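Local coordinates for leucine-rich repeat protein (Bacteroides thetaiotaomicron, PDB 4ECN) that is of unknown function but, as an extracellular leucine-rich repeat protein carrying two transthyretin-clan domains, probably binds other proteins, at residues G83-V88 and L111-G116; V160-S165 and Y216-Y221; G647-S652 and K671-S676. All blocks are in the same frame, centred on the assembly; numbering follows the deposited sequence.

Contacts 1, 2 and 3 follow one another along the chain, each closing its loop before the next opens, so that none crosses or encloses another. From the N terminus, contact 1 joins strands 83-93 and 110-113 of the first DUF4458 domain, with strand 99-104 in between. Contact 2 pairs strands 157-164 and 214-227 of the second such domain, closing a longer excursion that includes strands 170-179 and 202-212; its centre lies about 31 Å from that of contact 1. Far away, with its centre about 69 Å from that of contact 2 and across the centre of the chain, contact 3 packs successive turns of the leucine-rich repeat array, separated by a loop without helix or strand.

Contact 1: G83-V88 and L111-G116; sequences GTYKIV and LTVVSG
The ring of Y85 and a methyl of V113 meet on the buried side of an antiparallel strand pair, with V113 CG2 coming obliquely to 3.6 Å from Y85 CE1. With chi1 -67° placing CG beside the backbone N, the Y85 ring comes alongside V113, whose CG2, also beside its own backbone N, faces it. L111 O lies near the edge of the same ring. The phenol hydroxyl is held elsewhere, by L81 O, and H50 stacks on the ring. L111 has CG between its backbone N and carbonyl carbon (chi1 65°); its CD2 lies 3.7 Å from I87 CD1, the two side chains crossing at about a right angle, and its CD1 lies 4.0 Å from Y85 CB. This buried face belongs to the first DUF4458 domain, consistent with a transthyretin-clan beta sandwich: L111 also packs on V13 and F15 of strand 10-18 and on L119. An alanine at Y85 would probably leave a gap beside V113 CG2 and L81 O without its hydroxyl partner. Between the backbones, Y85 N donates to L111 O (2.8 Å) and L111 N to Y85 O (2.9 Å), both nearly straight; V113 N donates to G83 O at 3.0 Å, tilted 31° from the carbonyl plane. On the exposed face, T84 CG2 approaches T112 OG1 at 3.5 Å.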
loop_
_atom_site.group_PDB
_atom_site.type_symbol
_atom_site.label_atom_id
_atom_site.label_comp_id
_atom_site.label_asym_id
_atom_site.label_seq_id
_atom_site.Cartn_x
_atom_site.Cartn_y
_atom_site.Cartn_z
ATOM N N GLY A 83 0.205 -47.906 -16.516
ATOM C CA GLY A 83 -0.264 -46.525 -16.592
ATOM C C GLY A 83 -0.831 -46.010 -15.282
ATOM O O GLY A 83 -0.917 -46.755 -14.305
ATOM N N THR A 84 -1.221 -44.728 -15.249
ATOM C CA THR A 84 -1.775 -44.128 -14.033
ATOM C C THR A 84 -3.283 -44.403 -13.967
ATOM O O THR A 84 -3.985 -44.320 -14.977
ATOM C CB THR A 84 -1.471 -42.625 -13.940
ATOM O OG1 THR A 84 -0.145 -42.364 -14.412
ATOM C CG2 THR A 84 -1.635 -42.084 -12.515
ATOM N N TYR A 85 -3.750 -44.767 -12.763
ATOM C CA TYR A 85 -5.130 -45.080 -12.391
ATOM C C TYR A 85 -5.551 -44.251 -11.190
ATOM O O TYR A 85 -4.731 -43.989 -10.297
ATOM C CB TYR A 85 -5.276 -46.573 -12.055
ATOM C CG TYR A 85 -5.080 -47.533 -13.204
ATOM C CD1 TYR A 85 -3.808 -47.814 -13.692
ATOM C CD2 TYR A 85 -6.140 -48.288 -13.690
ATOM C CE1 TYR A 85 -3.615 -48.729 -14.725
ATOM C CE2 TYR A 85 -5.955 -49.230 -14.702
ATOM C CZ TYR A 85 -4.688 -49.452 -15.215
ATOM O OH TYR A 85 -4.497 -50.375 -16.215
ATOM N N LYS A 86 -6.829 -43.860 -11.144
ATOM C CA LYS A 86 -7.355 -43.118 -10.010
ATOM C C LYS A 86 -8.436 -43.964 -9.364
ATOM O O LYS A 86 -9.387 -44.341 -10.047
ATOM C CB LYS A 86 -7.874 -41.723 -10.423
ATOM C CG LYS A 86 -8.260 -40.831 -9.226
ATOM C CD LYS A 86 -9.145 -39.620 -9.576
ATOM C CE LYS A 86 -10.570 -39.986 -9.945
ATOM N NZ LYS A 86 -11.390 -38.781 -10.229
ATOM N N ILE A 87 -8.248 -44.324 -8.072
ATOM C CA ILE A 87 -9.217 -45.075 -7.260
ATOM C C ILE A 87 -10.373 -44.126 -6.940
ATOM O O ILE A 87 -10.122 -42.999 -6.483
ATOM C CB ILE A 87 -8.587 -45.676 -5.961
ATOM C CG1 ILE A 87 -7.289 -46.456 -6.225
ATOM C CG2 ILE A 87 -9.607 -46.519 -5.170
ATOM C CD1 ILE A 87 -6.400 -46.628 -4.939
ATOM N N VAL A 88 -11.623 -44.558 -7.206
ATOM C CA VAL A 88 -12.815 -43.745 -6.931
ATOM C C VAL A 88 -13.312 -44.091 -5.514
ATOM O O VAL A 88 -13.649 -43.200 -4.725
ATOM C CB VAL A 88 -13.927 -43.915 -7.999
ATOM C CG1 VAL A 88 -15.007 -42.846 -7.831
ATOM C CG2 VAL A 88 -13.351 -43.845 -9.404
ATOM N N LEU A 111 -2.658 -44.285 -8.278
ATOM C CA LEU A 111 -1.712 -45.400 -8.271
ATOM C C LEU A 111 -1.239 -45.647 -9.719
ATOM O O LEU A 111 -2.045 -45.597 -10.651
ATOM C CB LEU A 111 -2.273 -46.696 -7.607
ATOM C CG LEU A 111 -3.453 -47.495 -8.203
ATOM C CD1 LEU A 111 -3.006 -48.408 -9.340
ATOM C CD2 LEU A 111 -4.011 -48.439 -7.165
ATOM N N THR A 112 0.058 -45.908 -9.908
ATOM C CA THR A 112 0.600 -46.130 -11.247
ATOM C C THR A 112 1.156 -47.548 -11.348
ATOM O O THR A 112 2.042 -47.913 -10.582
ATOM C CB THR A 112 1.669 -45.067 -11.577
ATOM O OG1 THR A 112 1.169 -43.760 -11.242
ATOM C CG2 THR A 112 2.101 -45.104 -13.024
ATOM N N VAL A 113 0.604 -48.343 -12.287
ATOM C CA VAL A 113 1.026 -49.710 -12.603
ATOM C C VAL A 113 2.270 -49.601 -13.472
ATOM O O VAL A 113 2.334 -48.705 -14.316
ATOM C CB VAL A 113 -0.107 -50.523 -13.278
ATOM C CG1 VAL A 113 0.296 -51.975 -13.489
ATOM C CG2 VAL A 113 -1.392 -50.456 -12.469
ATOM N N VAL A 114 3.280 -50.457 -13.239
ATOM C CA VAL A 114 4.545 -50.419 -13.991
ATOM C C VAL A 114 4.730 -51.739 -14.748
ATOM O O VAL A 114 4.406 -52.808 -14.221
ATOM C CB VAL A 114 5.750 -50.122 -13.065
ATOM C CG1 VAL A 114 7.074 -50.194 -13.819
ATOM C CG2 VAL A 114 5.591 -48.765 -12.380
ATOM N N SER A 115 5.264 -51.649 -15.983
ATOM C CA SER A 115 5.513 -52.797 -16.854
ATOM C C SER A 115 6.435 -53.793 -16.134
ATOM O O SER A 115 7.563 -53.432 -15.767
ATOM C CB SER A 115 6.112 -52.341 -18.186
ATOM O OG SER A 115 6.039 -53.356 -19.174
ATOM N N GLY A 116 5.891 -54.989 -15.862
ATOM C CA GLY A 116 6.568 -56.076 -15.157
ATOM C C GLY A 116 6.857 -55.790 -13.690
ATOM O O GLY A 116 7.752 -56.402 -13.097
#

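Contact 2: V160-S165 and Y216-Y221; sequences VTVMNS and YQVVAY
V162 and Y216 cross obliquely, with V162 CG2 3.8 Å from Y216 CD2, on the face of the antiparallel pair that also carries V160, V218 and N164. Beyond V162 the same ring passes N164, whose amide plane is turned 58° from it; the ring's OH is bonded to P212 O, and N164 OD1 accepts from the backbone N of F166 and N167, just ahead in the chain. V218 uses both methyls, CG2 against V162 CG1 (3.9 Å) and CG1 beside V160 CB. T161 and M163, a selenomethionine, point to the other face, and V219 meets both: its CG1 lies 3.6 Å from M163 CB, its CG2 3.7 Å from T161 CG2, crossing T161 at about a right angle. V219 and A220 both face T161 in a classic beta bulge within the second DUF4458 domain: T161 N donates to A220 O (2.9 Å) and V219 N to T161 O (2.8 Å). A water donates a hydrogen bond to Q217 OE1 and is hydrogen-bonded to S165 OG; Q217 NE2 is bonded to G241 O. The chemistry is chiefly apolar, with T161 OG1 bonded to E172; the bulge takes in an extra residue, V219, while T161 keeps both its backbone bonds.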
loop_
_atom_site.group_PDB
_atom_site.type_symbol
_atom_site.label_atom_id
_atom_site.label_comp_id
_atom_site.label_asym_id
_atom_site.label_seq_id
_atom_site.Cartn_x
_atom_site.Cartn_y
_atom_site.Cartn_z
ATOM N N VAL A 160 -21.709 -31.772 -10.170
ATOM C CA VAL A 160 -22.700 -31.342 -9.192
ATOM C C VAL A 160 -21.990 -31.054 -7.861
ATOM O O VAL A 160 -21.012 -31.709 -7.488
ATOM C CB VAL A 160 -23.945 -32.260 -8.997
ATOM C CG1 VAL A 160 -24.533 -32.696 -10.340
ATOM C CG2 VAL A 160 -23.675 -33.462 -8.105
ATOM N N THR A 161 -22.481 -30.003 -7.198
ATOM C CA THR A 161 -22.109 -29.570 -5.864
ATOM C C THR A 161 -23.214 -29.973 -4.934
ATOM O O THR A 161 -24.368 -29.562 -5.133
ATOM C CB THR A 161 -21.847 -28.047 -5.783
ATOM O OG1 THR A 161 -21.135 -27.586 -6.925
ATOM C CG2 THR A 161 -21.159 -27.630 -4.477
ATOM N N VAL A 162 -22.878 -30.773 -3.922
ATOM C CA VAL A 162 -23.836 -31.172 -2.895
ATOM C C VAL A 162 -23.452 -30.479 -1.628
ATOM O O VAL A 162 -22.259 -30.326 -1.376
ATOM C CB VAL A 162 -23.946 -32.702 -2.696
ATOM C CG1 VAL A 162 -24.546 -33.378 -3.927
ATOM C CG2 VAL A 162 -22.605 -33.324 -2.302
HETATM N N MSE A 163 -24.428 -30.061 -0.824
HETATM C CA MSE A 163 -24.126 -29.427 0.460
HETATM C C MSE A 163 -24.789 -30.207 1.556
HETATM O O MSE A 163 -25.970 -30.519 1.447
HETATM C CB MSE A 163 -24.576 -27.961 0.486
HETATM C CG MSE A 163 -24.014 -27.166 1.657
HETATM SE SE MSE A 163 -24.876 -25.417 1.872
HETATM C CE MSE A 163 -26.649 -26.014 2.573
ATOM N N ASN A 164 -24.028 -30.545 2.602
ATOM C CA ASN A 164 -24.551 -31.257 3.760
ATOM C C ASN A 164 -25.486 -30.278 4.493
ATOM O O ASN A 164 -25.068 -29.207 4.927
ATOM C CB ASN A 164 -23.403 -31.812 4.644
ATOM C CG ASN A 164 -23.854 -32.622 5.854
ATOM O OD1 ASN A 164 -24.679 -32.188 6.682
ATOM N ND2 ASN A 164 -23.264 -33.798 6.034
ATOM N N SER A 165 -26.756 -30.635 4.566
ATOM C CA SER A 165 -27.820 -29.825 5.150
ATOM C C SER A 165 -27.606 -29.522 6.661
ATOM O O SER A 165 -28.223 -28.564 7.154
ATOM C CB SER A 165 -29.165 -30.508 4.945
ATOM O OG SER A 165 -29.511 -30.437 3.570
ATOM N N TYR A 216 -28.327 -34.177 2.343
ATOM C CA TYR A 216 -27.792 -33.243 1.373
ATOM C C TYR A 216 -28.843 -32.637 0.492
ATOM O O TYR A 216 -29.957 -33.138 0.415
ATOM C CB TYR A 216 -26.796 -33.982 0.450
ATOM C CG TYR A 216 -25.592 -34.557 1.139
ATOM C CD1 TYR A 216 -25.676 -35.758 1.845
ATOM C CD2 TYR A 216 -24.346 -33.960 1.013
ATOM C CE1 TYR A 216 -24.562 -36.301 2.481
ATOM C CE2 TYR A 216 -23.222 -34.496 1.638
ATOM C CZ TYR A 216 -23.336 -35.668 2.367
ATOM O OH TYR A 216 -22.235 -36.191 2.979
ATOM N N GLN A 217 -28.423 -31.624 -0.265
ATOM C CA GLN A 217 -29.128 -30.974 -1.354
ATOM C C GLN A 217 -28.131 -30.602 -2.435
ATOM O O GLN A 217 -27.027 -30.146 -2.103
ATOM C CB GLN A 217 -29.896 -29.739 -0.894
ATOM C CG GLN A 217 -31.185 -29.995 -0.148
ATOM C CD GLN A 217 -31.822 -28.670 0.155
ATOM O OE1 GLN A 217 -31.407 -27.953 1.085
ATOM N NE2 GLN A 217 -32.779 -28.274 -0.689
ATOM N N VAL A 218 -28.507 -30.771 -3.722
ATOM C CA VAL A 218 -27.661 -30.309 -4.815
ATOM C C VAL A 218 -27.822 -28.778 -4.815
ATOM O O VAL A 218 -28.951 -28.286 -4.786
ATOM C CB VAL A 218 -27.956 -30.990 -6.174
ATOM C CG1 VAL A 218 -27.163 -30.334 -7.303
ATOM C CG2 VAL A 218 -27.614 -32.476 -6.111
ATOM N N VAL A 219 -26.702 -28.038 -4.735
ATOM C CA VAL A 219 -26.730 -26.583 -4.623
ATOM C C VAL A 219 -26.158 -25.893 -5.909
ATOM O O VAL A 219 -26.275 -24.667 -6.054
ATOM C CB VAL A 219 -25.990 -26.097 -3.340
ATOM C CG1 VAL A 219 -26.739 -26.548 -2.091
ATOM C CG2 VAL A 219 -24.524 -26.532 -3.298
ATOM N N ALA A 220 -25.596 -26.670 -6.846
ATOM C CA ALA A 220 -25.074 -26.125 -8.108
ATOM C C ALA A 220 -24.699 -27.223 -9.102
ATOM O O ALA A 220 -24.351 -28.337 -8.699
ATOM C CB ALA A 220 -23.850 -25.247 -7.846
ATOM N N TYR A 221 -24.728 -26.895 -10.401
ATOM C CA TYR A 221 -24.296 -27.830 -11.446
ATOM C C TYR A 221 -23.779 -27.079 -12.681
ATOM O O TYR A 221 -24.130 -25.914 -12.925
ATOM C CB TYR A 221 -25.414 -28.821 -11.871
ATOM C CG TYR A 221 -26.562 -28.165 -12.609
ATOM C CD1 TYR A 221 -26.519 -27.991 -13.993
ATOM C CD2 TYR A 221 -27.659 -27.654 -11.920
ATOM C CE1 TYR A 221 -27.536 -27.320 -14.669
ATOM C CE2 TYR A 221 -28.685 -26.989 -12.587
ATOM C CZ TYR A 221 -28.626 -26.837 -13.964
ATOM O OH TYR A 221 -29.646 -26.211 -14.634
HETATM O O HOH W 1 -28.889 -27.991 2.277
#

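Contact 3: G647-S652 and K671-S676; sequences GSVDFS and KGINAS
A chi1 of -73° sets V649 CG1 anti to its carbonyl carbon and leaves CG2 between the backbone N and the carbonyl carbon, while I673, with chi1 -44°, holds CG2 anti to its backbone N. The two side chains thereby reach toward each other tip to tip, and their CG2 methyls touch, V649 CG2 to I673 CG2 at 3.8 Å; I673 CD1 stands a little farther off, 4.1 Å from V649 CG2. Next along the chain, the methyl of A675 rests against the S648 backbone, its CB 4.0 Å from S648 CA. Where both segments turn a corner, at G647 and S676, S676 CB lies 3.6 Å from G647 O. The segments share no hydrogen bond: the backbone of V649 is bonded instead to T677 and T679 just downstream, as parallel neighbouring strands of leucine-rich repeats pair. I673 and A675 also pack on M646, which extends the apolar layer between successive turns. At the end of the strand, D650 forms an Asx turn. S652 N donates to D650 OD1 at 3.1 Å from above the carboxylate plane, and S652 OG donates to the same oxygen at 2.7 Å on its syn side; OD2 is bonded to Y394 OH. F651 O accepts from the side-chain amides of N654 and N683, which probably occupy equivalent positions in two consecutive repeats. The contact itself is apolar, its touching side-chain groups mainly methyls, while within 647-652 the buried carboxylate beside it has hydrogen-bond partners on both oxygens, which would probably stabilise its negative charge and hold it against rotation.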
loop_
_atom_site.group_PDB
_atom_site.type_symbol
_atom_site.label_atom_id
_atom_site.label_comp_id
_atom_site.label_asym_id
_atom_site.label_seq_id
_atom_site.Cartn_x
_atom_site.Cartn_y
_atom_site.Cartn_z
ATOM N N GLY A 647 1.460 27.514 3.922
ATOM C CA GLY A 647 1.960 27.017 5.198
ATOM C C GLY A 647 3.469 27.140 5.331
ATOM O O GLY A 647 3.965 27.560 6.389
ATOM N N SER A 648 4.220 26.797 4.249
ATOM C CA SER A 648 5.675 26.833 4.298
ATOM C C SER A 648 6.404 26.633 2.931
ATOM O O SER A 648 5.854 26.060 1.982
ATOM C CB SER A 648 6.161 25.722 5.224
ATOM O OG SER A 648 5.668 24.448 4.833
ATOM N N VAL A 649 7.682 27.055 2.886
ATOM C CA VAL A 649 8.591 26.782 1.783
ATOM C C VAL A 649 9.807 26.149 2.403
ATOM O O VAL A 649 10.285 26.657 3.429
ATOM C CB VAL A 649 8.942 27.981 0.877
ATOM C CG1 VAL A 649 7.772 28.356 -0.003
ATOM C CG2 VAL A 649 9.442 29.181 1.673
ATOM N N ASP A 650 10.278 25.017 1.851
ATOM C CA ASP A 650 11.466 24.336 2.378
ATOM C C ASP A 650 12.636 24.442 1.383
ATOM O O ASP A 650 12.628 23.837 0.293
ATOM C CB ASP A 650 11.175 22.862 2.718
ATOM C CG ASP A 650 12.347 22.052 3.272
ATOM O OD1 ASP A 650 13.322 22.674 3.803
ATOM O OD2 ASP A 650 12.273 20.798 3.229
ATOM N N PHE A 651 13.650 25.211 1.785
ATOM C CA PHE A 651 14.859 25.415 0.996
ATOM C C PHE A 651 16.087 24.930 1.752
ATOM O O PHE A 651 17.197 25.374 1.470
ATOM C CB PHE A 651 15.010 26.899 0.635
ATOM C CG PHE A 651 13.986 27.448 -0.321
ATOM C CD1 PHE A 651 14.055 27.157 -1.677
ATOM C CD2 PHE A 651 13.030 28.350 0.111
ATOM C CE1 PHE A 651 13.145 27.703 -2.570
ATOM C CE2 PHE A 651 12.116 28.904 -0.783
ATOM C CZ PHE A 651 12.167 28.566 -2.117
ATOM N N SER A 652 15.896 24.024 2.707
ATOM C CA SER A 652 17.001 23.478 3.488
ATOM C C SER A 652 17.936 22.657 2.595
ATOM O O SER A 652 17.509 22.158 1.559
ATOM C CB SER A 652 16.486 22.624 4.650
ATOM O OG SER A 652 15.718 21.510 4.220
ATOM N N LYS A 671 9.467 40.122 -4.955
ATOM C CA LYS A 671 8.051 40.075 -4.517
ATOM C C LYS A 671 7.816 39.419 -3.132
ATOM O O LYS A 671 6.682 39.416 -2.656
ATOM C CB LYS A 671 7.203 39.270 -5.541
ATOM C CG LYS A 671 7.165 39.801 -6.980
ATOM C CD LYS A 671 6.437 38.850 -7.967
ATOM C CE LYS A 671 7.187 37.566 -8.320
ATOM N NZ LYS A 671 6.410 36.649 -9.206
ATOM N N GLY A 672 8.850 38.836 -2.534
ATOM C CA GLY A 672 8.744 38.154 -1.244
ATOM C C GLY A 672 8.098 36.782 -1.322
ATOM O O GLY A 672 7.877 36.264 -2.422
ATOM N N ILE A 673 7.790 36.182 -0.147
ATOM C CA ILE A 673 7.175 34.851 -0.001
ATOM C C ILE A 673 5.920 34.941 0.885
ATOM O O ILE A 673 6.000 35.421 2.024
ATOM C CB ILE A 673 8.174 33.791 0.589
ATOM C CG1 ILE A 673 9.596 33.851 -0.043
ATOM C CG2 ILE A 673 7.576 32.362 0.577
ATOM C CD1 ILE A 673 10.620 32.936 0.562
ATOM N N ASN A 674 4.782 34.415 0.393
ATOM C CA ASN A 674 3.533 34.383 1.146
ATOM C C ASN A 674 3.432 33.042 1.897
ATOM O O ASN A 674 2.679 32.162 1.499
ATOM C CB ASN A 674 2.348 34.615 0.212
ATOM C CG ASN A 674 2.292 33.674 -0.971
ATOM O OD1 ASN A 674 3.198 33.609 -1.804
ATOM N ND2 ASN A 674 1.211 32.932 -1.070
ATOM N N ALA A 675 4.228 32.877 2.971
ATOM C CA ALA A 675 4.289 31.643 3.749
ATOM C C ALA A 675 4.633 31.916 5.202
ATOM O O ALA A 675 5.477 32.771 5.491
ATOM C CB ALA A 675 5.314 30.692 3.155
ATOM N N SER A 676 3.977 31.163 6.119
ATOM C CA SER A 676 4.148 31.299 7.563
ATOM C C SER A 676 5.516 30.803 8.010
ATOM O O SER A 676 6.106 31.426 8.876
ATOM C CB SER A 676 3.057 30.534 8.300
ATOM O OG SER A 676 1.767 30.938 7.861
#